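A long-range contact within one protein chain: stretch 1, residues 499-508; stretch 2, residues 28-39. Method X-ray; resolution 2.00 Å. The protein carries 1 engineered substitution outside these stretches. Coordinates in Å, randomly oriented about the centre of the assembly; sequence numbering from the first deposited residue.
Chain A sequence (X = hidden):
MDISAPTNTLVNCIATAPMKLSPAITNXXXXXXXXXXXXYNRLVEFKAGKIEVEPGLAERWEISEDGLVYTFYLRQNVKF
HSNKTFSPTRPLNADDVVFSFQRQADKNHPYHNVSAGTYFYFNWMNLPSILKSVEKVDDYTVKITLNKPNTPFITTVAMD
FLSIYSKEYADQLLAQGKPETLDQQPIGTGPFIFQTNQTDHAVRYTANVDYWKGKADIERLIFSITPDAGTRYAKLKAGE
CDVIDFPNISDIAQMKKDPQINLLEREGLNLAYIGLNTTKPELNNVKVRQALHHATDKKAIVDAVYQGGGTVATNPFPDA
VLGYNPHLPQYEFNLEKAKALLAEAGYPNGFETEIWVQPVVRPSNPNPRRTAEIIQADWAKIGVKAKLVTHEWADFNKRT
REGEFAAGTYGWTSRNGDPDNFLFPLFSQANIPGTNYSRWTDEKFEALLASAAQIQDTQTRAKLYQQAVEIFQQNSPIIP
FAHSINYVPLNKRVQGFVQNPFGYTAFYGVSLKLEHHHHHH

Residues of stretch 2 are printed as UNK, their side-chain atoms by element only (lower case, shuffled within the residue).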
# COMPACT_ATOMS: atom_id res chain seq x y z
N GLN A 499 3.52 -14.02 -3.60
CA GLN A 499 3.77 -12.59 -3.60
C GLN A 499 2.53 -11.91 -3.04
O GLN A 499 1.41 -12.28 -3.35
CB GLN A 499 4.05 -12.10 -5.02
CG GLN A 499 5.20 -11.13 -5.12
CD GLN A 499 5.38 -10.58 -6.51
OE1 GLN A 499 4.95 -11.19 -7.49
NE2 GLN A 499 6.01 -9.43 -6.61
N ASN A 500 2.76 -10.91 -2.19
CA ASN A 500 1.70 -10.19 -1.51
C ASN A 500 1.40 -8.90 -2.28
O ASN A 500 2.32 -8.15 -2.60
CB ASN A 500 2.16 -9.90 -0.07
CG ASN A 500 1.19 -9.03 0.72
OD1 ASN A 500 0.47 -8.20 0.16
ND2 ASN A 500 1.18 -9.21 2.03
N PRO A 501 0.12 -8.62 -2.58
CA PRO A 501 -0.24 -7.43 -3.37
C PRO A 501 0.31 -6.13 -2.76
O PRO A 501 0.62 -5.18 -3.48
CB PRO A 501 -1.78 -7.43 -3.31
CG PRO A 501 -2.17 -8.81 -2.98
CD PRO A 501 -1.07 -9.35 -2.09
N PHE A 502 0.43 -6.10 -1.45
CA PHE A 502 0.92 -4.89 -0.76
C PHE A 502 2.44 -4.79 -0.75
O PHE A 502 2.99 -3.76 -0.36
CB PHE A 502 0.35 -4.83 0.66
CG PHE A 502 -1.15 -4.86 0.68
CD1 PHE A 502 -1.87 -3.73 0.34
CD2 PHE A 502 -1.84 -6.02 0.98
CE1 PHE A 502 -3.27 -3.74 0.34
CE2 PHE A 502 -3.23 -6.05 0.99
CZ PHE A 502 -3.96 -4.90 0.65
N GLY A 503 3.10 -5.84 -1.22
CA GLY A 503 4.55 -5.86 -1.35
C GLY A 503 5.29 -6.54 -0.20
O GLY A 503 6.51 -6.70 -0.25
N TYR A 504 4.57 -6.94 0.85
CA TYR A 504 5.27 -7.51 2.01
C TYR A 504 5.74 -8.93 1.77
O TYR A 504 5.26 -9.60 0.86
CB TYR A 504 4.39 -7.44 3.27
CG TYR A 504 3.94 -6.02 3.51
CD1 TYR A 504 4.86 -5.01 3.74
CD2 TYR A 504 2.58 -5.69 3.49
CE1 TYR A 504 4.45 -3.70 3.94
CE2 TYR A 504 2.16 -4.39 3.69
CZ TYR A 504 3.09 -3.40 3.92
OH TYR A 504 2.66 -2.12 4.12
N THR A 505 6.66 -9.40 2.61
CA THR A 505 7.20 -10.75 2.48
C THR A 505 6.94 -11.58 3.75
O THR A 505 7.59 -11.38 4.78
CB THR A 505 8.73 -10.72 2.24
OG1 THR A 505 9.34 -9.98 3.29
CG2 THR A 505 9.09 -10.04 0.91
N ALA A 506 6.00 -12.51 3.67
CA ALA A 506 5.74 -13.43 4.78
C ALA A 506 6.38 -14.78 4.48
O ALA A 506 6.30 -15.28 3.36
CB ALA A 506 4.23 -13.60 5.02
N PHE A 507 7.05 -15.37 5.47
CA PHE A 507 7.77 -16.62 5.25
C PHE A 507 7.08 -17.84 5.86
O PHE A 507 7.56 -18.96 5.70
CB PHE A 507 9.23 -16.47 5.67
CG PHE A 507 9.95 -15.39 4.90
CD1 PHE A 507 10.21 -15.54 3.55
CD2 PHE A 507 10.34 -14.22 5.53
CE1 PHE A 507 10.86 -14.55 2.83
CE2 PHE A 507 10.98 -13.22 4.82
CZ PHE A 507 11.24 -13.38 3.46
N TYR A 508 5.95 -17.63 6.53
CA TYR A 508 5.12 -18.76 6.95
C TYR A 508 4.60 -19.46 5.70
O TYR A 508 4.26 -18.80 4.73
CB TYR A 508 3.94 -18.30 7.81
CG TYR A 508 3.13 -19.47 8.34
CD1 TYR A 508 3.64 -20.28 9.36
CD2 TYR A 508 1.89 -19.79 7.80
CE1 TYR A 508 2.92 -21.36 9.84
CE2 TYR A 508 1.16 -20.86 8.28
CZ TYR A 508 1.69 -21.65 9.30
OH TYR A 508 0.97 -22.71 9.78
N UNK A 28 7.86 3.59 7.78
CA UNK A 28 8.43 2.92 6.62
C UNK A 28 7.87 1.51 6.48
O UNK A 28 8.24 0.62 7.23
c UNK A 28 10.64 2.18 5.65
o UNK A 28 11.14 1.05 5.85
o UNK A 28 10.69 2.78 4.56
c UNK A 28 9.95 2.87 6.80
N UNK A 29 7.00 1.30 5.50
CA UNK A 29 6.34 -0.00 5.34
C UNK A 29 7.33 -1.19 5.29
O UNK A 29 6.99 -2.32 5.61
c UNK A 29 5.39 -0.00 4.12
N UNK A 30 8.56 -0.91 4.89
CA UNK A 30 9.56 -1.97 4.87
C UNK A 30 9.91 -2.59 6.24
O UNK A 30 10.32 -3.75 6.28
o UNK A 30 10.37 -0.35 2.07
c UNK A 30 10.59 -1.43 2.61
c UNK A 30 10.82 -1.52 4.12
n UNK A 30 10.63 -2.57 1.93
N UNK A 31 9.74 -1.84 7.34
CA UNK A 31 9.94 -2.36 8.71
C UNK A 31 8.97 -3.48 9.08
O UNK A 31 9.23 -4.28 9.96
o UNK A 31 11.97 -0.57 9.27
c UNK A 31 9.74 -1.25 9.76
o UNK A 31 10.76 0.79 10.48
c UNK A 31 10.91 -0.27 9.84
N UNK A 32 7.80 -3.46 8.46
CA UNK A 32 6.76 -4.45 8.71
C UNK A 32 7.24 -5.86 8.45
O UNK A 32 6.87 -6.80 9.14
c UNK A 32 3.88 -1.45 9.99
c UNK A 32 3.22 -0.68 9.04
c UNK A 32 4.75 -2.94 8.27
c UNK A 32 4.08 -2.17 7.32
c UNK A 32 5.54 -4.15 7.84
c UNK A 32 3.31 -1.04 7.71
c UNK A 32 4.64 -2.58 9.60
N UNK A 33 8.10 -6.02 7.44
CA UNK A 33 8.60 -7.34 7.08
C UNK A 33 9.39 -7.98 8.23
O UNK A 33 9.45 -9.20 8.36
c UNK A 33 8.68 -6.99 4.58
n UNK A 33 9.22 -6.21 3.65
c UNK A 33 9.49 -7.23 5.83
o UNK A 33 7.57 -7.50 4.46
N UNK A 34 10.02 -7.14 9.05
CA UNK A 34 10.80 -7.59 10.20
C UNK A 34 9.98 -7.77 11.47
O UNK A 34 10.47 -8.33 12.44
c UNK A 34 11.94 -6.62 10.46
N UNK A 35 8.75 -7.26 11.50
CA UNK A 35 7.92 -7.38 12.70
C UNK A 35 6.54 -8.02 12.46
O UNK A 35 6.37 -9.22 12.62
c UNK A 35 7.77 -6.02 13.38
o UNK A 35 7.21 -5.06 12.50
N UNK A 36 5.57 -7.21 12.07
CA UNK A 36 4.20 -7.68 11.91
C UNK A 36 4.10 -8.92 11.04
O UNK A 36 3.26 -9.79 11.28
o UNK A 36 4.05 -5.84 10.35
c UNK A 36 3.33 -6.55 11.34
N UNK A 37 4.96 -9.00 10.02
CA UNK A 37 4.82 -10.04 9.01
C UNK A 37 5.26 -11.40 9.52
O UNK A 37 4.80 -12.41 9.02
o UNK A 37 3.61 -10.12 5.47
c UNK A 37 4.87 -8.61 6.85
c UNK A 37 5.56 -9.68 7.70
n UNK A 37 2.52 -8.35 6.30
c UNK A 37 3.60 -9.10 6.15
N UNK A 38 6.15 -11.42 10.51
CA UNK A 38 6.66 -12.70 11.03
C UNK A 38 6.23 -12.98 12.47
O UNK A 38 6.00 -14.13 12.85
n UNK A 38 8.52 -11.78 7.42
c UNK A 38 8.40 -12.62 8.43
c UNK A 38 8.88 -12.09 9.79
c UNK A 38 8.20 -12.72 11.01
o UNK A 38 7.94 -13.75 8.29
N UNK A 39 6.16 -11.92 13.28
CA UNK A 39 6.06 -12.04 14.73
C UNK A 39 4.62 -11.86 15.29
O UNK A 39 4.30 -12.38 16.35
c UNK A 39 6.91 -11.09 16.93
c UNK A 39 8.45 -11.25 14.92
c UNK A 39 7.00 -11.02 15.40
O HOH W 1 8.48 -5.59 0.87
O HOH W 2 5.08 -15.20 8.15
O HOH W 3 0.14 -8.71 4.50
O HOH W 4 2.86 -11.23 3.21

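Position 28 has two side-chain carbons, the second carrying two oxygens. This carboxylate lies out of reach of stretch 1. It is Asp28.

Position 29 has one side-chain carbon, CB, directed toward stretch 1. CB of position 29 lies 3.5 Å from Tyr504 OH, and the backbone O of position 29 lies 3.3 Å from Tyr504 CE1, at the edge of the ring. The residue is Ala29.

Position 30 has two carbons, the second carrying one oxygen and one nitrogen. CA-to-CB points away, and nothing on stretch 1 is touched. This short amide is Asn30.

Position 31 has two carbons, the second with two oxygens. CA-to-CB also points away, and both oxygens are bonded elsewhere in the structure. It is Asp31.

Position 32 has one carbon followed by a ring of six carbons, with no oxygen on the ring. The ring turns its edge toward the face of the Tyr504 ring in an offset edge-to-face pair, with planes at 76° and ring centroids 5.7 Å apart. The residue is Phe32. Its CD2 is 3.5 Å from Tyr504 OH and 3.7 Å from Tyr504 CE1.

Position 33 has two carbons, the second with one oxygen and one nitrogen. The oxygen accepts a nearly straight hydrogen bond from the backbone of Thr505, while the nitrogen donates to water 1. An amide supplies both roles, so this is Asn33. The bond from Thr505 N to Asn33 OD1 is 2.8 Å long, at 169°. Water 1 in turn donates to Gly503 O.

Position 34 has a single carbon, directed away from stretch 1. It is Ala34.

Position 35 has one carbon and one oxygen, out of reach of stretch 1. It is Ser35.

Position 36 has the same two atoms and is also out of reach. It is Ser36, its hydroxyl bonded elsewhere in the structure.

Position 37 has three carbons, the third carrying one oxygen and one nitrogen. CA-to-CB points toward stretch 1, and the amide end lies against Tyr504 and Ala506. This longer amide is Gln37. Its CD packs 3.4 Å from Tyr504 CB, and its OE1 is 3.6 Å from Ala506 CB. Waters 3 and 4 each link its amide to Asn500 ND2.

Position 38 again has three carbons, the third with one oxygen and one nitrogen. CA-to-CB points sideways, but the end comes nearer. The nitrogen donates to the backbone O of Thr505, and the oxygen accepts a weak bond from the backbone N of Phe507. It is Gln38. Its NE2 donates to Thr505 O at 2.8 Å and to Asn33 O at 2.9 Å. Its OE1 lies 3.4 Å from Phe507 N.

Position 39 has one carbon carrying two more, and is out of reach. This branched side chain is Val39.

The contact pairs side-chain amides with backbone groups of Thr505 and Phe507. Stretch 1 has no regular strand or helix here. Asn33 accepts from Thr505 N, and Gln38 donates to Thr505 O and accepts weakly from Phe507 N. Tyr504 packs against Ala29, Phe32 and Gln37. Waters 3 and 4 bridge the side-chain amides of Gln37 and Asn500. Together the stretches bury 439 Å².

Stretch 2 28-39: DANDFNASSQQV
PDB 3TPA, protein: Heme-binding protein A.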